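PDB 5DWA: type II restriction enzyme AgeI from Thalassobius gelatinovorus, which recognises the double-stranded DNA sequence 5'-ACCGGT-3' and cuts it after the first A, leaving fragments with 5'-phosphate ends. Local coordinates for residues 62-70 and 195-203; 210-218 and 241-249. All coordinates share one frame; numbering follows the deposited sequence.

Contact 1 (62-70 and 195-203). With nucleotides of chain C; nucleotides of chain D.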
loop_
_atom_site.group_PDB
_atom_site.type_symbol
_atom_site.label_atom_id
_atom_site.label_comp_id
_atom_site.label_asym_id
_atom_site.label_seq_id
_atom_site.Cartn_x
_atom_site.Cartn_y
_atom_site.Cartn_z
ATOM N N ASN A 62 -7.781 22.364 12.696
ATOM C CA ASN A 62 -7.579 20.927 12.667
ATOM C C ASN A 62 -6.273 20.629 11.927
ATOM O O ASN A 62 -6.153 20.897 10.732
ATOM C CB ASN A 62 -8.781 20.240 12.002
ATOM C CG ASN A 62 -8.703 18.726 12.054
ATOM O OD1 ASN A 62 -7.625 18.150 12.225
ATOM N ND2 ASN A 62 -9.852 18.071 11.910
ATOM N N PRO A 63 -5.281 20.072 12.642
ATOM C CA PRO A 63 -3.981 19.832 12.007
ATOM C C PRO A 63 -4.113 18.956 10.767
ATOM O O PRO A 63 -3.482 19.198 9.743
ATOM C CB PRO A 63 -3.183 19.121 13.107
ATOM C CG PRO A 63 -3.819 19.573 14.389
ATOM C CD PRO A 63 -5.286 19.693 14.063
ATOM N N SER A 64 -4.972 17.953 10.855
ATOM C CA SER A 64 -5.187 17.058 9.725
ATOM C C SER A 64 -5.739 17.819 8.515
ATOM O O SER A 64 -5.379 17.518 7.376
ATOM C CB SER A 64 -6.124 15.921 10.121
ATOM O OG SER A 64 -6.191 14.931 9.115
ATOM N N ASP A 65 -6.592 18.811 8.770
ATOM C CA ASP A 65 -7.123 19.652 7.697
ATOM C C ASP A 65 -6.049 20.568 7.116
ATOM O O ASP A 65 -6.041 20.827 5.916
ATOM C CB ASP A 65 -8.307 20.496 8.193
ATOM C CG ASP A 65 -9.597 19.702 8.290
ATOM O OD1 ASP A 65 -9.552 18.458 8.240
ATOM O OD2 ASP A 65 -10.665 20.332 8.423
ATOM N N LEU A 66 -5.128 21.046 7.952
ATOM C CA LEU A 66 -4.041 21.865 7.432
ATOM C C LEU A 66 -3.167 21.036 6.505
ATOM O O LEU A 66 -2.694 21.515 5.481
ATOM C CB LEU A 66 -3.195 22.455 8.557
ATOM C CG LEU A 66 -3.870 23.512 9.429
ATOM C CD1 LEU A 66 -2.957 23.901 10.573
ATOM C CD2 LEU A 66 -4.218 24.734 8.583
ATOM N N TRP A 67 -2.944 19.781 6.872
ATOM C CA TRP A 67 -2.143 18.906 6.030
ATOM C C TRP A 67 -2.859 18.597 4.722
ATOM O O TRP A 67 -2.281 18.705 3.640
ATOM C CB TRP A 67 -1.836 17.610 6.775
ATOM C CG TRP A 67 -0.869 16.695 6.115
ATOM C CD1 TRP A 67 -1.127 15.767 5.149
ATOM C CD2 TRP A 67 0.524 16.596 6.410
ATOM N NE1 TRP A 67 0.033 15.093 4.818
ATOM C CE2 TRP A 67 1.058 15.588 5.581
ATOM C CE3 TRP A 67 1.371 17.260 7.308
ATOM C CZ2 TRP A 67 2.418 15.235 5.621
ATOM C CZ3 TRP A 67 2.712 16.899 7.356
ATOM C CH2 TRP A 67 3.222 15.891 6.515
ATOM N N HIS A 68 -4.126 18.201 4.835
ATOM C CA HIS A 68 -4.862 17.654 3.707
ATOM C C HIS A 68 -5.479 18.709 2.804
ATOM O O HIS A 68 -5.459 18.550 1.585
ATOM C CB HIS A 68 -5.960 16.711 4.215
ATOM C CG HIS A 68 -6.768 16.078 3.127
ATOM N ND1 HIS A 68 -6.201 15.337 2.114
ATOM C CD2 HIS A 68 -8.102 16.080 2.894
ATOM C CE1 HIS A 68 -7.152 14.910 1.301
ATOM N NE2 HIS A 68 -8.314 15.347 1.754
ATOM N N HIS A 69 -6.044 19.765 3.390
ATOM C CA HIS A 69 -6.746 20.772 2.592
ATOM C C HIS A 69 -5.853 21.945 2.209
ATOM O O HIS A 69 -6.190 22.692 1.292
ATOM C CB HIS A 69 -7.988 21.312 3.326
ATOM C CG HIS A 69 -9.105 20.323 3.449
ATOM N ND1 HIS A 69 -9.491 19.499 2.417
ATOM C CD2 HIS A 69 -9.934 20.043 4.483
ATOM C CE1 HIS A 69 -10.499 18.744 2.808
ATOM N NE2 HIS A 69 -10.790 19.056 4.060
ATOM N N VAL A 70 -4.724 22.120 2.901
ATOM C CA VAL A 70 -3.839 23.249 2.595
ATOM C C VAL A 70 -2.529 22.788 1.965
ATOM O O VAL A 70 -2.295 23.029 0.786
ATOM C CB VAL A 70 -3.532 24.098 3.850
ATOM C CG1 VAL A 70 -2.604 25.274 3.500
ATOM C CG2 VAL A 70 -4.823 24.592 4.471
ATOM N N SER A 195 1.135 6.928 15.448
ATOM C CA SER A 195 0.896 8.362 15.373
ATOM C C SER A 195 0.349 8.662 13.996
ATOM O O SER A 195 0.925 8.230 12.999
ATOM C CB SER A 195 2.179 9.153 15.632
ATOM O OG SER A 195 2.689 8.855 16.920
ATOM N N THR A 196 -0.770 9.372 13.925
ATOM C CA THR A 196 -1.400 9.557 12.646
ATOM C C THR A 196 -2.087 10.897 12.531
ATOM O O THR A 196 -2.530 11.464 13.523
ATOM C CB THR A 196 -2.410 8.408 12.379
ATOM O OG1 THR A 196 -2.909 8.511 11.040
ATOM C CG2 THR A 196 -3.569 8.411 13.405
ATOM N N LEU A 197 -2.150 11.406 11.308
ATOM C CA LEU A 197 -2.987 12.562 11.025
ATOM C C LEU A 197 -4.411 12.115 10.705
ATOM O O LEU A 197 -5.310 12.959 10.583
ATOM C CB LEU A 197 -2.411 13.377 9.867
ATOM C CG LEU A 197 -1.042 13.987 10.158
ATOM C CD1 LEU A 197 -0.586 14.786 8.966
ATOM C CD2 LEU A 197 -1.109 14.852 11.402
ATOM N N ASP A 198 -4.603 10.802 10.560
ATOM C CA ASP A 198 -5.913 10.201 10.263
ATOM C C ASP A 198 -6.611 10.980 9.149
ATOM O O ASP A 198 -7.759 11.403 9.296
ATOM C CB ASP A 198 -6.788 10.150 11.525
ATOM C CG ASP A 198 -8.056 9.300 11.342
ATOM O OD1 ASP A 198 -8.101 8.455 10.421
ATOM O OD2 ASP A 198 -9.002 9.468 12.140
ATOM N N VAL A 199 -5.892 11.198 8.055
ATOM C CA VAL A 199 -6.452 11.900 6.907
ATOM C C VAL A 199 -7.331 10.983 6.070
ATOM O O VAL A 199 -6.883 9.925 5.617
ATOM C CB VAL A 199 -5.354 12.478 5.997
ATOM C CG1 VAL A 199 -5.961 12.999 4.675
ATOM C CG2 VAL A 199 -4.595 13.584 6.704
ATOM N N LYS A 200 -8.581 11.389 5.868
ATOM C CA LYS A 200 -9.428 10.809 4.828
ATOM C C LYS A 200 -10.624 11.697 4.595
ATOM O O LYS A 200 -11.463 11.876 5.480
ATOM C CB LYS A 200 -9.918 9.400 5.169
ATOM C CG LYS A 200 -10.824 8.769 4.093
ATOM C CD LYS A 200 -10.105 8.602 2.748
ATOM C CE LYS A 200 -10.979 7.837 1.744
ATOM N NZ LYS A 200 -10.277 7.603 0.440
ATOM N N SER A 201 -10.703 12.260 3.399
ATOM C CA SER A 201 -11.913 12.945 2.963
ATOM C C SER A 201 -12.328 12.351 1.635
ATOM O O SER A 201 -11.485 11.912 0.854
ATOM C CB SER A 201 -11.698 14.452 2.840
ATOM O OG SER A 201 -11.079 14.779 1.609
ATOM N N PHE A 202 -13.630 12.337 1.378
ATOM C CA PHE A 202 -14.140 11.819 0.131
ATOM C C PHE A 202 -14.448 13.028 -0.739
ATOM O O PHE A 202 -15.303 13.840 -0.394
ATOM C CB PHE A 202 -15.370 10.941 0.362
ATOM C CG PHE A 202 -15.061 9.648 1.057
ATOM C CD1 PHE A 202 -14.867 8.488 0.329
ATOM C CD2 PHE A 202 -14.945 9.590 2.438
ATOM C CE1 PHE A 202 -14.586 7.287 0.960
ATOM C CE2 PHE A 202 -14.661 8.393 3.076
ATOM C CZ PHE A 202 -14.484 7.244 2.338
ATOM N N PRO A 203 -13.699 13.194 -1.835
ATOM C CA PRO A 203 -13.965 14.350 -2.685
ATOM C C PRO A 203 -15.197 14.093 -3.538
ATOM O O PRO A 203 -15.510 12.930 -3.816
ATOM C CB PRO A 203 -12.703 14.452 -3.543
ATOM C CG PRO A 203 -12.239 13.034 -3.670
ATOM C CD PRO A 203 -12.562 12.393 -2.329
ATOM P P DT C 9 -11.487 10.587 -8.338
ATOM O OP1 DT C 9 -11.383 11.024 -9.741
ATOM O OP2 DT C 9 -12.445 11.239 -7.412
ATOM O "O5'" DT C 9 -11.747 9.021 -8.337
ATOM C "C5'" DT C 9 -10.837 8.173 -8.985
ATOM C "C4'" DT C 9 -11.107 6.743 -8.599
ATOM O "O4'" DT C 9 -10.948 6.594 -7.184
ATOM C "C3'" DT C 9 -12.517 6.238 -8.904
ATOM O "O3'" DT C 9 -12.419 5.266 -9.922
ATOM C "C2'" DT C 9 -13.018 5.651 -7.558
ATOM C "C1'" DT C 9 -11.728 5.511 -6.774
ATOM N N1 DT C 9 -11.842 5.623 -5.306
ATOM C C2 DT C 9 -11.458 4.563 -4.531
ATOM O O2 DT C 9 -11.106 3.493 -4.997
ATOM N N3 DT C 9 -11.516 4.793 -3.185
ATOM C C4 DT C 9 -11.885 5.965 -2.553
ATOM O O4 DT C 9 -11.897 6.079 -1.333
ATOM C C5 DT C 9 -12.263 7.047 -3.426
ATOM C C7 DT C 9 -12.695 8.366 -2.856
ATOM C C6 DT C 9 -12.205 6.831 -4.745
ATOM P P DG C 8 -7.721 12.167 -2.580
ATOM O OP1 DG C 8 -7.036 13.475 -2.735
ATOM O OP2 DG C 8 -8.607 11.955 -1.412
ATOM O "O5'" DG C 8 -8.519 11.905 -3.921
ATOM C "C5'" DG C 8 -7.809 11.991 -5.154
ATOM C "C4'" DG C 8 -8.292 10.942 -6.135
ATOM O "O4'" DG C 8 -7.922 9.615 -5.675
ATOM C "C3'" DG C 8 -9.785 10.917 -6.354
ATOM O "O3'" DG C 8 -10.004 10.691 -7.733
ATOM C "C2'" DG C 8 -10.260 9.748 -5.460
ATOM C "C1'" DG C 8 -9.084 8.795 -5.522
ATOM N N9 DG C 8 -8.861 8.007 -4.316
ATOM C C8 DG C 8 -8.891 8.446 -3.014
ATOM N N7 DG C 8 -8.570 7.511 -2.143
ATOM C C5 DG C 8 -8.262 6.413 -2.933
ATOM C C6 DG C 8 -7.851 5.118 -2.563
ATOM O O6 DG C 8 -7.632 4.691 -1.429
ATOM N N1 DG C 8 -7.663 4.292 -3.669
ATOM C C2 DG C 8 -7.850 4.671 -4.979
ATOM N N2 DG C 8 -7.614 3.736 -5.928
ATOM N N3 DG C 8 -8.241 5.885 -5.333
ATOM C C4 DG C 8 -8.433 6.695 -4.265
ATOM P P DC D 2 -19.634 3.537 6.094
ATOM O OP1 DC D 2 -20.261 3.158 7.384
ATOM O OP2 DC D 2 -19.411 4.960 5.755
ATOM O "O5'" DC D 2 -18.237 2.758 5.996
ATOM C "C5'" DC D 2 -18.075 1.498 6.631
ATOM C "C4'" DC D 2 -16.903 0.739 6.039
ATOM O "O4'" DC D 2 -16.927 0.846 4.593
ATOM C "C3'" DC D 2 -15.520 1.235 6.431
ATOM O "O3'" DC D 2 -14.636 0.192 6.167
ATOM C "C2'" DC D 2 -15.321 2.352 5.415
ATOM C "C1'" DC D 2 -15.826 1.636 4.168
ATOM N N1 DC D 2 -16.286 2.523 3.060
ATOM C C2 DC D 2 -16.459 1.966 1.793
ATOM O O2 DC D 2 -16.227 0.760 1.638
ATOM N N3 DC D 2 -16.885 2.757 0.776
ATOM C C4 DC D 2 -17.126 4.048 0.994
ATOM N N4 DC D 2 -17.541 4.788 -0.044
ATOM C C5 DC D 2 -16.954 4.640 2.284
ATOM C C6 DC D 2 -16.535 3.847 3.280
#
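S64 OG lies where three groups meet: it donates to L197 O at 2.6 Å, is hydrogen-bonded to the side-chain amide of N211, and has the CG2 methyl of V199 against it. Serine suits the place: its hydroxyl, anti to the backbone N (chi1 -171°), reaches from the first turn of the helix to the carbonyl of the first residue past the strand. One turn along the helix, the W67 indole takes L197 CD1 over one face, 3.6 Å from the centroid of the five-membered ring, a CH-pi contact. V199 CG1 does the same to H68, 3.8 Å from the imidazole centroid. At the edge of that ring, in its plane, H68 NE2 and S201 OG share a hydrogen bond of 2.8 Å in one conformer of S201, which with the methyl would limit the ring's rotation. A leucine in place of H68 would probably leave S201 OG without its nitrogen partner and V199 CG1 without its flat face. K200 turns away, its NZ donating to O4 of DT9 of chain C. Helix 63-78 covers the chain leaving strand 191-196; F51 of helix 43-57 packs on W67 and L197, and helix 84-109 adds F96 against L197 and A95 against W67.

Contact 2 (210-218 and 241-249)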
loop_
_atom_site.group_PDB
_atom_site.type_symbol
_atom_site.label_atom_id
_atom_site.label_comp_id
_atom_site.label_asym_id
_atom_site.label_seq_id
_atom_site.Cartn_x
_atom_site.Cartn_y
_atom_site.Cartn_z
ATOM N N VAL A 210 -15.306 16.585 3.723
ATOM C CA VAL A 210 -15.042 16.740 5.144
ATOM C C VAL A 210 -14.103 15.622 5.597
ATOM O O VAL A 210 -14.351 14.445 5.361
ATOM C CB VAL A 210 -16.342 16.737 5.970
ATOM C CG1 VAL A 210 -16.040 16.934 7.445
ATOM C CG2 VAL A 210 -17.265 17.853 5.474
ATOM N N ASN A 211 -13.019 16.013 6.251
ATOM C CA ASN A 211 -11.943 15.099 6.602
ATOM C C ASN A 211 -12.217 14.357 7.913
ATOM O O ASN A 211 -11.706 14.723 8.975
ATOM C CB ASN A 211 -10.654 15.915 6.649
ATOM C CG ASN A 211 -9.448 15.118 7.094
ATOM O OD1 ASN A 211 -9.389 13.901 6.938
ATOM N ND2 ASN A 211 -8.469 15.820 7.640
ATOM N N ARG A 212 -13.027 13.306 7.817
ATOM C CA ARG A 212 -13.518 12.611 8.996
ATOM C C ARG A 212 -12.588 11.497 9.459
ATOM O O ARG A 212 -12.781 10.935 10.532
ATOM C CB ARG A 212 -14.915 12.040 8.725
ATOM C CG ARG A 212 -15.927 13.117 8.408
ATOM C CD ARG A 212 -17.333 12.563 8.316
ATOM N NE ARG A 212 -18.282 13.654 8.124
ATOM C CZ ARG A 212 -18.599 14.164 6.938
ATOM N NH1 ARG A 212 -18.067 13.662 5.831
ATOM N NH2 ARG A 212 -19.457 15.172 6.853
ATOM N N GLY A 213 -11.587 11.165 8.649
ATOM C CA GLY A 213 -10.684 10.085 9.021
ATOM C C GLY A 213 -11.293 8.699 8.871
ATOM O O GLY A 213 -12.387 8.543 8.326
ATOM N N GLU A 214 -10.594 7.690 9.381
ATOM C CA GLU A 214 -10.948 6.300 9.116
ATOM C C GLU A 214 -11.033 5.440 10.372
ATOM O O GLU A 214 -10.925 4.217 10.292
ATOM C CB GLU A 214 -9.935 5.688 8.142
ATOM C CG GLU A 214 -9.928 6.369 6.790
ATOM C CD GLU A 214 -8.864 5.847 5.844
ATOM O OE1 GLU A 214 -7.712 6.327 5.908
ATOM O OE2 GLU A 214 -9.191 4.969 5.019
ATOM N N LEU A 215 -11.235 6.070 11.522
ATOM C CA LEU A 215 -11.259 5.337 12.778
ATOM C C LEU A 215 -12.660 5.124 13.355
ATOM O O LEU A 215 -12.803 4.490 14.394
ATOM C CB LEU A 215 -10.364 6.038 13.807
ATOM C CG LEU A 215 -8.872 5.784 13.571
ATOM C CD1 LEU A 215 -7.988 6.764 14.342
ATOM C CD2 LEU A 215 -8.540 4.337 13.958
ATOM N N GLY A 216 -13.692 5.629 12.683
ATOM C CA GLY A 216 -15.052 5.408 13.150
ATOM C C GLY A 216 -15.271 5.907 14.567
ATOM O O GLY A 216 -14.651 6.877 14.993
ATOM N N THR A 217 -16.150 5.236 15.304
ATOM C CA THR A 217 -16.446 5.606 16.681
ATOM C C THR A 217 -16.397 4.352 17.544
ATOM O O THR A 217 -16.433 3.251 17.010
ATOM C CB THR A 217 -17.835 6.256 16.804
ATOM O OG1 THR A 217 -18.831 5.290 16.451
ATOM C CG2 THR A 217 -17.953 7.476 15.889
ATOM N N PRO A 218 -16.308 4.507 18.877
ATOM C CA PRO A 218 -16.392 3.307 19.722
ATOM C C PRO A 218 -17.665 2.498 19.477
ATOM O O PRO A 218 -17.608 1.268 19.431
ATOM C CB PRO A 218 -16.380 3.881 21.137
ATOM C CG PRO A 218 -15.582 5.133 21.012
ATOM C CD PRO A 218 -15.942 5.701 19.661
ATOM N N ASN A 241 -6.118 14.432 13.967
ATOM C CA ASN A 241 -7.359 14.869 13.349
ATOM C C ASN A 241 -8.342 15.156 14.466
ATOM O O ASN A 241 -8.764 14.233 15.157
ATOM C CB ASN A 241 -7.907 13.797 12.405
ATOM C CG ASN A 241 -9.084 14.283 11.580
ATOM O OD1 ASN A 241 -9.814 15.184 11.990
ATOM N ND2 ASN A 241 -9.270 13.690 10.403
ATOM N N LEU A 242 -8.709 16.425 14.650
ATOM C CA LEU A 242 -9.631 16.779 15.729
ATOM C C LEU A 242 -10.997 16.081 15.611
ATOM O O LEU A 242 -11.746 16.033 16.584
ATOM C CB LEU A 242 -9.828 18.293 15.786
ATOM C CG LEU A 242 -8.552 19.107 16.008
ATOM C CD1 LEU A 242 -8.874 20.602 16.138
ATOM C CD2 LEU A 242 -7.795 18.592 17.228
ATOM N N ARG A 243 -11.314 15.538 14.433
ATOM C CA ARG A 243 -12.564 14.790 14.238
ATOM C C ARG A 243 -12.494 13.320 14.639
ATOM O O ARG A 243 -13.526 12.654 14.731
ATOM C CB ARG A 243 -13.015 14.875 12.781
ATOM C CG ARG A 243 -13.395 16.273 12.363
ATOM C CD ARG A 243 -14.100 16.279 11.020
ATOM N NE ARG A 243 -14.110 17.633 10.494
ATOM C CZ ARG A 243 -13.059 18.203 9.910
ATOM N NH1 ARG A 243 -11.924 17.521 9.759
ATOM N NH2 ARG A 243 -13.131 19.451 9.477
ATOM N N THR A 244 -11.287 12.809 14.874
ATOM C CA THR A 244 -11.136 11.442 15.341
ATOM C C THR A 244 -11.833 11.300 16.686
ATOM O O THR A 244 -11.663 12.145 17.564
ATOM C CB THR A 244 -9.648 11.044 15.497
ATOM O OG1 THR A 244 -8.961 11.222 14.249
ATOM C CG2 THR A 244 -9.525 9.597 15.955
ATOM N N SER A 245 -12.631 10.248 16.838
ATOM C CA SER A 245 -13.261 9.981 18.123
ATOM C C SER A 245 -12.273 9.278 19.037
ATOM O O SER A 245 -11.726 8.240 18.675
ATOM C CB SER A 245 -14.520 9.134 17.955
ATOM O OG SER A 245 -15.498 9.836 17.210
ATOM N N PRO A 246 -12.039 9.847 20.224
ATOM C CA PRO A 246 -11.153 9.174 21.175
ATOM C C PRO A 246 -11.785 7.905 21.722
ATOM O O PRO A 246 -12.999 7.713 21.641
ATOM C CB PRO A 246 -10.965 10.214 22.282
ATOM C CG PRO A 246 -12.150 11.113 22.167
ATOM C CD PRO A 246 -12.472 11.168 20.709
ATOM N N SER A 247 -10.945 7.036 22.265
ATOM C CA SER A 247 -11.423 5.843 22.937
ATOM C C SER A 247 -12.246 6.207 24.165
ATOM O O SER A 247 -12.017 7.245 24.785
ATOM C CB SER A 247 -10.243 4.964 23.346
ATOM O OG SER A 247 -9.578 4.449 22.210
ATOM N N ASN A 248 -13.199 5.347 24.515
ATOM C CA ASN A 248 -13.859 5.442 25.811
ATOM C C ASN A 248 -12.847 5.183 26.927
ATOM O O ASN A 248 -11.698 4.820 26.661
ATOM C CB ASN A 248 -15.024 4.453 25.902
ATOM C CG ASN A 248 -16.141 4.775 24.928
ATOM O OD1 ASN A 248 -16.392 5.937 24.614
ATOM N ND2 ASN A 248 -16.819 3.741 24.445
ATOM N N ALA A 249 -13.277 5.352 28.175
ATOM C CA ALA A 249 -12.384 5.196 29.322
ATOM C C ALA A 249 -11.770 3.798 29.382
ATOM O O ALA A 249 -10.633 3.627 29.821
ATOM C CB ALA A 249 -13.128 5.500 30.612
HETATM O O HOH W 1 -14.764 11.295 12.323
HETATM O O HOH W 2 -12.735 8.542 14.576
HETATM O O HOH W 3 -15.898 9.941 14.401
#
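An Asx turn within a type I beta turn, N241 to T244, opens the second loop of this contact and meets an inverse gamma turn centred on N211 in the first. N241 CG lies anti to the backbone N (chi1 -171°), which carries the amide toward N211. N241 OD1 accepts from R243 N at 2.9 Å, which holds the amide and leaves ND2 to reach across to N211 O at 3.0 Å. That bond is nearly straight (168°) and runs in the amide plane of N241, though it meets the carbonyl of N211 from above its plane. Asparagine fits because one flat group both accepts within its own turn and donates to the neighbouring loop. R243 NH1 adds a weak, bent bond to the same N211 O, while its NH2 forms a salt bridge with D65. V210 CG1 lies over a face of the R243 guanidinium, 3.7 Å from NE, so the aliphatic branch packs against the flat cation.

Further along, the backbones are joined through solvent. One water donates to both R212 O and R243 O; another donates to G216 O and accepts from S245 N at 2.8 Å. On the side of strand 257-259, L215 CD1 meets T244 CG2 at 3.6 Å, and I257 touches both residues. Positive phi angles at G213 and G216 suit residues without a side chain. At the far end, the P218 ring packs against N248, its CB 3.3 Å from ND2. The loops follow 191-196 and 236-239, adjacent parallel strands within the mixed sheet, and leave at its same, C-terminal, end, in keeping with a PD-(D/E)XK nuclease core.

In the fold
Contacts 1 and 2, with centres about 12 Å apart, meet directly at D198. Its OD2 lies 2.7 Å from T244 OG1 and its OD1 2.8 Å from E214 N, both probable hydrogen bonds, so one carboxylate of 195-203 reaches both loops of contact 2. N211 ties them again, with OD1 accepting from K200 N and ND2 bonding to D65, while N62 OD1, just before helix 63-78, is hydrogen-bonded to L242 N of 241-249. Contact 1 touches DNA directly: K200 NZ lies 3.1 Å from N7 of DG8 of chain C. Contact 2 stands behind, its nearest atom about 5 Å from the nucleic acid, and probably steadies the K200 backbone from the second shell.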